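Local coordinates for tRNA (guanine(26)-N(2))-dimethyltransferase (Pyrococcus horikoshii, PDB 2DUL), which probably transfers two methyl groups from S-adenosyl-L-methionine to the exocyclic N2 of guanine 26 in a number of tRNAs, at residues G9-L14 / M92-G97; T149-A154 / R206-Y211; G161-D166 / D224-A229; Y350-T355 / I362-P367. All blocks are in the same frame, centred on the assembly; numbering follows the deposited sequence.

Interaction 1 (G9-L14 / M92-G97); sequences GKAKIL and MLNFDG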
# COMPACT_ATOMS: atom_id res chain seq x y z
N GLY A 9 0.08 16.17 12.38
CA GLY A 9 -1.16 15.68 12.94
C GLY A 9 -1.21 16.14 14.39
O GLY A 9 -0.81 17.27 14.70
N LYS A 10 -1.68 15.28 15.29
CA LYS A 10 -1.76 15.63 16.70
C LYS A 10 -0.44 15.39 17.43
O LYS A 10 -0.33 15.63 18.63
CB LYS A 10 -2.87 14.83 17.38
CG LYS A 10 -4.27 15.18 16.90
CD LYS A 10 -5.33 14.38 17.64
CE LYS A 10 -6.73 14.76 17.17
NZ LYS A 10 -7.76 13.87 17.78
N ALA A 11 0.57 14.93 16.70
CA ALA A 11 1.87 14.64 17.31
C ALA A 11 2.91 15.75 17.17
O ALA A 11 3.01 16.42 16.15
CB ALA A 11 2.43 13.34 16.73
N LYS A 12 3.70 15.91 18.23
CA LYS A 12 4.78 16.89 18.26
C LYS A 12 6.04 16.07 18.48
O LYS A 12 6.14 15.33 19.47
CB LYS A 12 4.59 17.88 19.42
CG LYS A 12 3.31 18.69 19.32
CD LYS A 12 3.22 19.72 20.44
CE LYS A 12 1.87 20.43 20.41
NZ LYS A 12 0.75 19.46 20.62
N ILE A 13 7.00 16.18 17.57
CA ILE A 13 8.23 15.40 17.69
C ILE A 13 9.49 16.20 17.41
O ILE A 13 9.45 17.29 16.83
CB ILE A 13 8.23 14.20 16.72
CG1 ILE A 13 8.12 14.71 15.28
CG2 ILE A 13 7.08 13.25 17.06
CD1 ILE A 13 8.39 13.65 14.23
N LEU A 14 10.62 15.63 17.82
CA LEU A 14 11.91 16.25 17.61
C LEU A 14 12.63 15.46 16.53
O LEU A 14 12.60 14.23 16.53
CB LEU A 14 12.73 16.22 18.90
CG LEU A 14 12.12 16.98 20.09
CD1 LEU A 14 12.99 16.78 21.32
CD2 LEU A 14 12.00 18.46 19.74
N MET A 92 7.64 10.56 25.12
CA MET A 92 7.43 11.30 26.35
C MET A 92 7.06 12.76 26.09
O MET A 92 6.64 13.48 27.00
CB MET A 92 8.66 11.21 27.25
CG MET A 92 8.87 9.80 27.78
SD MET A 92 7.28 9.01 28.18
CE MET A 92 6.82 9.88 29.70
N LEU A 93 7.22 13.19 24.85
CA LEU A 93 6.87 14.56 24.48
C LEU A 93 5.38 14.63 24.20
O LEU A 93 4.79 15.70 24.19
CB LEU A 93 7.66 14.98 23.23
CG LEU A 93 7.50 16.42 22.75
CD1 LEU A 93 7.90 17.37 23.87
CD2 LEU A 93 8.37 16.65 21.52
N ASN A 94 4.77 13.46 23.99
CA ASN A 94 3.35 13.39 23.68
C ASN A 94 2.50 12.65 24.72
O ASN A 94 1.27 12.68 24.65
CB ASN A 94 3.17 12.72 22.32
CG ASN A 94 3.75 13.54 21.19
OD1 ASN A 94 3.12 14.46 20.69
ND2 ASN A 94 4.98 13.22 20.80
N PHE A 95 3.16 12.01 25.67
CA PHE A 95 2.46 11.26 26.71
C PHE A 95 3.10 11.52 28.07
O PHE A 95 4.29 11.81 28.17
CB PHE A 95 2.51 9.77 26.40
CG PHE A 95 1.78 9.38 25.15
CD1 PHE A 95 0.42 9.12 25.17
CD2 PHE A 95 2.45 9.31 23.93
CE1 PHE A 95 -0.27 8.78 24.01
CE2 PHE A 95 1.77 8.97 22.76
CZ PHE A 95 0.41 8.71 22.80
N ASP A 96 2.29 11.41 29.12
CA ASP A 96 2.78 11.59 30.48
C ASP A 96 2.96 10.21 31.08
O ASP A 96 2.59 9.21 30.46
CB ASP A 96 1.78 12.40 31.32
CG ASP A 96 1.59 13.81 30.81
OD1 ASP A 96 2.61 14.51 30.59
OD2 ASP A 96 0.43 14.23 30.62
N GLY A 97 3.52 10.14 32.28
CA GLY A 97 3.71 8.84 32.91
C GLY A 97 5.15 8.40 33.03
O GLY A 97 6.08 9.15 32.71
O HOH W 1 0.93 15.73 21.42

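Interaction 2 (T149-A154 / R206-Y211); sequences TALRSA and RYAAKY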
# COMPACT_ATOMS: atom_id res chain seq x y z
N THR A 149 8.28 -12.81 7.94
CA THR A 149 8.13 -12.77 9.39
C THR A 149 6.88 -11.99 9.79
O THR A 149 6.20 -12.35 10.75
CB THR A 149 9.38 -12.16 10.06
OG1 THR A 149 10.55 -12.88 9.64
CG2 THR A 149 9.28 -12.26 11.59
N ALA A 150 6.58 -10.92 9.06
CA ALA A 150 5.38 -10.14 9.39
C ALA A 150 4.15 -11.03 9.22
O ALA A 150 3.18 -10.92 9.97
CB ALA A 150 5.27 -8.92 8.48
N LEU A 151 4.19 -11.92 8.23
CA LEU A 151 3.07 -12.81 7.96
C LEU A 151 2.88 -13.85 9.06
O LEU A 151 1.84 -14.51 9.12
CB LEU A 151 3.27 -13.50 6.60
CG LEU A 151 2.94 -12.62 5.40
CD1 LEU A 151 3.44 -13.26 4.11
CD2 LEU A 151 1.43 -12.38 5.34
N ARG A 152 3.88 -13.99 9.93
CA ARG A 152 3.79 -14.92 11.05
C ARG A 152 3.50 -14.17 12.35
O ARG A 152 2.92 -14.72 13.28
CB ARG A 152 5.10 -15.72 11.20
CG ARG A 152 5.23 -16.90 10.24
CD ARG A 152 6.54 -17.67 10.43
NE ARG A 152 7.63 -17.06 9.67
CZ ARG A 152 8.65 -16.39 10.19
NH1 ARG A 152 8.75 -16.23 11.50
NH2 ARG A 152 9.56 -15.86 9.39
N SER A 153 3.89 -12.90 12.40
CA SER A 153 3.69 -12.05 13.58
C SER A 153 2.27 -11.47 13.67
O SER A 153 1.75 -11.25 14.77
CB SER A 153 4.71 -10.90 13.57
OG SER A 153 4.64 -10.13 14.76
N ALA A 154 1.64 -11.22 12.53
CA ALA A 154 0.27 -10.70 12.52
C ALA A 154 -0.65 -11.87 12.89
O ALA A 154 -0.28 -13.02 12.69
CB ALA A 154 -0.09 -10.18 11.14
N ARG A 206 1.25 -14.68 -2.32
CA ARG A 206 2.03 -15.89 -2.51
C ARG A 206 2.78 -16.31 -1.25
O ARG A 206 2.77 -17.49 -0.90
CB ARG A 206 3.01 -15.73 -3.69
CG ARG A 206 2.31 -15.82 -5.05
CD ARG A 206 3.29 -15.69 -6.21
NE ARG A 206 3.79 -14.32 -6.31
CZ ARG A 206 4.95 -13.99 -6.87
NH1 ARG A 206 5.74 -14.92 -7.38
NH2 ARG A 206 5.32 -12.72 -6.91
N TYR A 207 3.40 -15.36 -0.54
CA TYR A 207 4.12 -15.70 0.69
C TYR A 207 3.17 -16.16 1.80
O TYR A 207 3.53 -16.98 2.65
CB TYR A 207 4.92 -14.51 1.22
CG TYR A 207 6.34 -14.42 0.70
CD1 TYR A 207 6.60 -14.21 -0.65
CD2 TYR A 207 7.43 -14.56 1.57
CE1 TYR A 207 7.91 -14.15 -1.14
CE2 TYR A 207 8.74 -14.50 1.10
CZ TYR A 207 8.98 -14.30 -0.25
OH TYR A 207 10.26 -14.25 -0.73
N ALA A 208 1.95 -15.63 1.79
CA ALA A 208 0.97 -15.96 2.83
C ALA A 208 0.37 -17.36 2.72
O ALA A 208 0.04 -17.97 3.74
CB ALA A 208 -0.17 -14.93 2.81
N ALA A 209 0.24 -17.86 1.50
CA ALA A 209 -0.36 -19.17 1.26
C ALA A 209 0.19 -20.33 2.07
O ALA A 209 -0.58 -21.18 2.52
CB ALA A 209 -0.32 -19.50 -0.26
N LYS A 210 1.50 -20.39 2.26
CA LYS A 210 2.07 -21.51 3.01
C LYS A 210 1.61 -21.61 4.46
O LYS A 210 1.74 -22.65 5.08
CB LYS A 210 3.61 -21.50 2.94
CG LYS A 210 4.29 -20.32 3.62
CD LYS A 210 5.81 -20.45 3.44
CE LYS A 210 6.56 -19.24 3.97
NZ LYS A 210 6.21 -18.02 3.20
N TYR A 211 1.08 -20.52 5.01
CA TYR A 211 0.59 -20.53 6.38
C TYR A 211 -0.90 -20.84 6.39
O TYR A 211 -1.58 -20.67 7.40
CB TYR A 211 0.82 -19.15 7.02
CG TYR A 211 2.29 -18.78 7.05
CD1 TYR A 211 3.20 -19.54 7.78
CD2 TYR A 211 2.77 -17.69 6.32
CE1 TYR A 211 4.57 -19.23 7.79
CE2 TYR A 211 4.14 -17.37 6.32
CZ TYR A 211 5.03 -18.15 7.06
OH TYR A 211 6.38 -17.85 7.06

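Interaction 3 (G161-D166 / D224-A229); sequences GVTATD and DHYFRA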
# COMPACT_ATOMS: atom_id res chain seq x y z
N GLY A 161 0.01 -3.78 6.54
CA GLY A 161 0.20 -2.59 5.73
C GLY A 161 1.62 -2.67 5.22
O GLY A 161 2.56 -2.77 6.01
N VAL A 162 1.80 -2.65 3.91
CA VAL A 162 3.13 -2.75 3.34
C VAL A 162 3.41 -1.63 2.35
O VAL A 162 2.55 -1.27 1.54
CB VAL A 162 3.32 -4.09 2.59
CG1 VAL A 162 4.78 -4.27 2.21
CG2 VAL A 162 2.83 -5.25 3.46
N THR A 163 4.61 -1.07 2.43
CA THR A 163 5.02 -0.01 1.53
C THR A 163 6.32 -0.40 0.84
O THR A 163 7.21 -0.96 1.46
CB THR A 163 5.25 1.33 2.26
OG1 THR A 163 4.05 1.74 2.91
CG2 THR A 163 5.68 2.41 1.27
N ALA A 164 6.40 -0.12 -0.45
CA ALA A 164 7.60 -0.38 -1.22
C ALA A 164 7.99 0.98 -1.77
O ALA A 164 7.20 1.61 -2.48
CB ALA A 164 7.32 -1.36 -2.35
N THR A 165 9.18 1.45 -1.42
CA THR A 165 9.65 2.75 -1.88
C THR A 165 10.41 2.69 -3.20
O THR A 165 10.19 3.52 -4.08
CB THR A 165 10.58 3.41 -0.83
OG1 THR A 165 9.87 3.54 0.41
CG2 THR A 165 11.02 4.78 -1.30
N ASP A 166 11.30 1.72 -3.33
CA ASP A 166 12.07 1.59 -4.56
C ASP A 166 11.20 1.05 -5.69
O ASP A 166 11.01 -0.16 -5.82
CB ASP A 166 13.29 0.69 -4.34
CG ASP A 166 14.21 0.65 -5.54
OD1 ASP A 166 14.15 1.59 -6.36
OD2 ASP A 166 14.99 -0.32 -5.67
N ASP A 224 3.27 9.10 -5.77
CA ASP A 224 4.59 9.73 -5.78
C ASP A 224 5.75 8.75 -5.58
O ASP A 224 6.51 8.86 -4.62
CB ASP A 224 4.65 10.83 -4.72
CG ASP A 224 5.76 11.83 -4.99
OD1 ASP A 224 6.05 12.65 -4.09
OD2 ASP A 224 6.33 11.81 -6.10
N HIS A 225 5.86 7.79 -6.48
CA HIS A 225 6.93 6.81 -6.46
C HIS A 225 7.01 5.83 -5.30
O HIS A 225 8.09 5.35 -4.95
CB HIS A 225 8.27 7.54 -6.63
CG HIS A 225 8.35 8.35 -7.89
ND1 HIS A 225 8.18 7.79 -9.14
CD2 HIS A 225 8.56 9.67 -8.09
CE1 HIS A 225 8.28 8.73 -10.05
NE2 HIS A 225 8.50 9.88 -9.44
N TYR A 226 5.87 5.55 -4.68
CA TYR A 226 5.85 4.56 -3.62
C TYR A 226 4.58 3.74 -3.77
O TYR A 226 3.54 4.25 -4.19
CB TYR A 226 5.98 5.21 -2.23
CG TYR A 226 4.76 5.88 -1.63
CD1 TYR A 226 3.66 5.13 -1.20
CD2 TYR A 226 4.74 7.26 -1.43
CE1 TYR A 226 2.58 5.74 -0.57
CE2 TYR A 226 3.65 7.89 -0.80
CZ TYR A 226 2.58 7.12 -0.37
OH TYR A 226 1.51 7.73 0.27
N PHE A 227 4.69 2.45 -3.47
CA PHE A 227 3.56 1.53 -3.59
C PHE A 227 3.08 1.15 -2.20
O PHE A 227 3.89 0.85 -1.32
CB PHE A 227 4.00 0.30 -4.38
CG PHE A 227 4.59 0.63 -5.72
CD1 PHE A 227 5.86 1.19 -5.83
CD2 PHE A 227 3.86 0.40 -6.89
CE1 PHE A 227 6.40 1.52 -7.07
CE2 PHE A 227 4.39 0.73 -8.14
CZ PHE A 227 5.66 1.29 -8.23
N ARG A 228 1.76 1.16 -2.03
CA ARG A 228 1.13 0.86 -0.74
C ARG A 228 0.09 -0.24 -0.86
O ARG A 228 -0.73 -0.24 -1.77
CB ARG A 228 0.44 2.13 -0.23
CG ARG A 228 0.96 2.70 1.08
CD ARG A 228 0.83 1.73 2.24
NE ARG A 228 0.79 2.44 3.52
CZ ARG A 228 1.16 1.91 4.68
NH1 ARG A 228 1.62 0.66 4.73
NH2 ARG A 228 1.06 2.62 5.79
N ALA A 229 0.10 -1.17 0.09
CA ALA A 229 -0.88 -2.26 0.07
C ALA A 229 -1.36 -2.60 1.47
O ALA A 229 -0.57 -2.93 2.35
CB ALA A 229 -0.27 -3.50 -0.59

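Interaction 4 (Y350-T355 / I362-P367); sequences YEATRT and IKTSAP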
# COMPACT_ATOMS: atom_id res chain seq x y z
N TYR A 350 -20.90 2.41 -21.28
CA TYR A 350 -19.78 1.77 -20.59
C TYR A 350 -19.36 2.53 -19.34
O TYR A 350 -19.54 3.74 -19.24
CB TYR A 350 -18.55 1.66 -21.50
CG TYR A 350 -18.75 0.78 -22.71
CD1 TYR A 350 -19.17 1.32 -23.92
CD2 TYR A 350 -18.54 -0.60 -22.63
CE1 TYR A 350 -19.39 0.50 -25.03
CE2 TYR A 350 -18.76 -1.42 -23.72
CZ TYR A 350 -19.19 -0.87 -24.92
OH TYR A 350 -19.43 -1.69 -25.99
N GLU A 351 -18.80 1.80 -18.39
CA GLU A 351 -18.30 2.42 -17.17
C GLU A 351 -16.93 2.98 -17.55
O GLU A 351 -16.17 2.33 -18.26
CB GLU A 351 -18.13 1.37 -16.08
CG GLU A 351 -19.44 0.79 -15.58
CD GLU A 351 -19.24 -0.55 -14.91
OE1 GLU A 351 -18.98 -1.54 -15.63
OE2 GLU A 351 -19.33 -0.62 -13.66
N ALA A 352 -16.63 4.19 -17.09
CA ALA A 352 -15.35 4.82 -17.39
C ALA A 352 -15.04 5.88 -16.36
O ALA A 352 -15.88 6.73 -16.05
CB ALA A 352 -15.39 5.44 -18.78
N THR A 353 -13.82 5.84 -15.82
CA THR A 353 -13.39 6.81 -14.82
C THR A 353 -11.91 7.11 -15.00
O THR A 353 -11.21 6.42 -15.74
CB THR A 353 -13.54 6.27 -13.38
OG1 THR A 353 -12.57 5.24 -13.16
CG2 THR A 353 -14.94 5.71 -13.15
N ARG A 354 -11.46 8.15 -14.32
CA ARG A 354 -10.05 8.52 -14.35
C ARG A 354 -9.42 7.56 -13.34
O ARG A 354 -10.14 6.87 -12.61
CB ARG A 354 -9.86 9.96 -13.89
CG ARG A 354 -10.40 11.02 -14.84
CD ARG A 354 -10.48 12.38 -14.16
NE ARG A 354 -10.99 13.42 -15.05
CZ ARG A 354 -10.26 14.04 -15.97
NH1 ARG A 354 -10.82 14.97 -16.73
NH2 ARG A 354 -8.98 13.74 -16.12
N THR A 355 -8.09 7.52 -13.28
CA THR A 355 -7.42 6.65 -12.31
C THR A 355 -6.23 7.36 -11.68
O THR A 355 -5.54 8.13 -12.35
CB THR A 355 -6.91 5.34 -12.95
OG1 THR A 355 -6.07 4.66 -12.01
CG2 THR A 355 -6.13 5.63 -14.24
N ILE A 362 -7.42 5.90 -18.36
CA ILE A 362 -8.86 5.75 -18.20
C ILE A 362 -9.20 4.29 -17.94
O ILE A 362 -8.85 3.41 -18.73
CB ILE A 362 -9.64 6.21 -19.45
CG1 ILE A 362 -9.43 7.71 -19.67
CG2 ILE A 362 -11.13 5.91 -19.28
CD1 ILE A 362 -9.95 8.20 -21.01
N LYS A 363 -9.87 4.04 -16.82
CA LYS A 363 -10.31 2.70 -16.45
C LYS A 363 -11.67 2.58 -17.13
O LYS A 363 -12.50 3.48 -17.03
CB LYS A 363 -10.52 2.60 -14.93
CG LYS A 363 -9.64 1.57 -14.20
CD LYS A 363 -8.31 2.15 -13.81
CE LYS A 363 -7.63 1.34 -12.71
NZ LYS A 363 -7.31 -0.07 -13.10
N THR A 364 -11.89 1.47 -17.83
CA THR A 364 -13.17 1.30 -18.50
C THR A 364 -13.51 -0.15 -18.76
O THR A 364 -12.62 -0.99 -18.91
CB THR A 364 -13.21 2.06 -19.84
OG1 THR A 364 -14.50 1.90 -20.44
CG2 THR A 364 -12.15 1.53 -20.79
N SER A 365 -14.80 -0.44 -18.81
CA SER A 365 -15.27 -1.79 -19.08
C SER A 365 -15.25 -2.04 -20.59
O SER A 365 -15.33 -3.18 -21.04
CB SER A 365 -16.71 -1.95 -18.56
OG SER A 365 -17.58 -0.98 -19.13
N ALA A 366 -15.13 -0.96 -21.36
CA ALA A 366 -15.12 -1.06 -22.82
C ALA A 366 -13.97 -1.87 -23.40
O ALA A 366 -12.86 -1.86 -22.88
CB ALA A 366 -15.12 0.34 -23.43
N PRO A 367 -14.23 -2.59 -24.51
CA PRO A 367 -13.19 -3.39 -25.16
C PRO A 367 -12.18 -2.42 -25.76
O PRO A 367 -12.51 -1.28 -26.07
CB PRO A 367 -13.96 -4.15 -26.24
CG PRO A 367 -15.36 -4.22 -25.69
CD PRO A 367 -15.55 -2.85 -25.11
O HOH W 2 -20.14 -1.24 -18.29

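Interaction 1 (G9-L14 / M92-G97)
N94 and K12 join through a pair of hydrogen bonds in which one side-chain amide serves both polar atoms of a backbone residue, an example of an asparagine amide bonding to a strand edge much as a neighbouring strand's backbone would. K12 N donates to N94 OD1 at 2.9 Å, nearly straight at the hydrogen (172°) and directed at a lone pair in the carbonyl plane. In return N94 ND2 donates to K12 O at 2.8 Å, a more bent bond whose acceptor lies 19° out of the amide plane. With CG of N94 anti to its own carbonyl carbon (chi1 -65°), the amide group is carried to the strand. ND2 also bonds to the carbonyl O of N90, one turn earlier in helix 81-94, which helps to fix the rotation of the amide.

A water extends the polar link by donating to N94 OD1 at 2.6 Å and to K10 O at 3.1 Å.

L93 adds van der Waals contacts: its CD2 lies 3.3 Å from K12 O and 4.0 Å from L14 CG, the two leucine side chains crossing at about a right angle.

Strand 11-15, paired with strand 4-8, is thus fastened to the last turn of helix 81-94, and N90 OD1 adds a bond to L14 N. The side chain of I13 lies about 7 Å from that of R36, which is predicted to bind S-adenosyl-L-methionine. Because the bonds between N94 and K12 engage main-chain atoms of K12 through a neutral amide, the attachment is uncharged and would probably respond little to pH.

Interaction 2 (T149-A154 / R206-Y211)
Y211 meets R152 obliquely, the ring and guanidinium planes standing 58° apart. The aliphatic part of the arginine does most of the touching: R152 CG is 3.4 Å from Y211 CZ. Beyond it the chain bends at the third torsion (chi3 -85°), placing NE where it donates to Y211 OH at 3.0 Å. The hydroxyl oxygen sits at the edge of the guanidinium, practically in its plane, although the bond is bent at the hydrogen. Both polar ends share a further partner in D148, whose carboxylate forms salt bridges with R152 NH2 and K210 NZ and a hydrogen bond with Y211 OH. K210 also lays its CG over the centre of one face of the Y211 ring, 3.9 Å above the plane.

L151 supplies the apolar side of the contact. Its CD1 presses on Y207 CB at 3.5 Å, the two side chains crossing at about a right angle, while CD2 meets A208 CB at 3.9 Å. L151 CB lies obliquely to the tyrosine ring, 4.0 Å from Y211 CE2. An alanine in place of Y211 would probably leave R152 NE without this acceptor, deprive D148 of one partner and open a gap beside L151 CB.

The contact joins the end of helix 144-153 to the end of helix 192-209. The first of these helices is the connection of a beta-alpha-beta crossover between the parallel strands 132-137 and 158-164, and its packing against a second helix beside the sheet belongs to the Rossmann-like layering of class I methyltransferases.

Interaction 3 (G161-D166 / D224-A229)
Strands 161-164 and 226-229 run antiparallel at 166° with their axes 4.7 Å apart, V162 with A229 and A164 with F227 forming hydrogen-bonded pairs and T163 with R228 the non-hydrogen-bonded pair between them.

On one face of the sheet T163 OG1 stands over a face of the R228 guanidinium, 3.2 Å from R228 NH1, at an angle too poor for a hydrogen bond. The arginine bends at its second torsion (chi2 -61°), which brings CD within 3.3 Å of T163 OG1. The guanidinium edge meets the backbone of G161, R228 NH1 lying 3.4 Å from G161 C.

In the class I methyltransferase fold the antiparallel last strand is inserted between two strands that run parallel to each other, and 226-235 holds that place between 158-164 and 213-223. R228 NH2 lies close to R61, of like charge and predicted to bind S-adenosyl-L-methionine; the D136 carboxylate, in a salt bridge with R228 NH1, would probably offset part of the repulsion.

On the other face, V162, A164, F227 and A229 form an apolar surface, and helix 192-209 packs on V162, F227 and A229. A164 CB touches F227 CB at 4.2 Å, and A164 O lies at the edge of the F227 ring, 3.6 Å from CD1.

Interaction 4 (Y350-T355 / I362-P367)
E351 O receives two donors at once, T364 OG1 at 2.8 Å and S365 N at 3.1 Å, where the second strand of a beta hairpin turns away from the first. The T364 hydroxyl, besides donating to E351 O, accepts from A366 N in an ST turn, tying the departing chain to the partner strand. Deeper in the hairpin T353 and K363 form a hydrogen-bonded antiparallel pair, with K363 N donating to T353 O at 2.9 Å.

A366 CB lies over one face of the Y350 ring in a CH-pi contact, 3.9 Å from the centroid and 22° off the normal. S365 OG comes to the ring edge, and P367 CD touches Y350 CE2. An alanine at Y350 would probably leave A366 CB without its aromatic partner and open a gap beside P367 CD.

At the other end T355 CB meets K363 CD at 3.6 Å. The bend at chi2 (86°) puts K363 CD there; a further bend at chi4 places NZ, which forms a salt bridge with E194 and bonds to the carbonyl oxygens of I318 and L320.

A water donates to E351 OE1 at 2.9 Å and lies 2.7 Å from S365 OG, bridging the two side chains.

In the fold
From the N terminus, interaction 1 comes first, closing a long loop that brings the end of helix 81-94 back against strand 11-15. Interaction 2 opens next at 149-154, and interaction 3 opens at 161-166 before interaction 2 closes at 206-211. Interaction 3 then closes at 224-229, and the two therefore cross. Their centres are about 19 Å apart: one joins two helices beside the large mixed sheet, the other joins two strands within it. Interaction 4 follows in series, a local hairpin closure with six residues between its segments, in the small three-stranded sheet near the C terminus. Its centre lies about 45 Å from that of interaction 1, on the opposite side of the chain's centre.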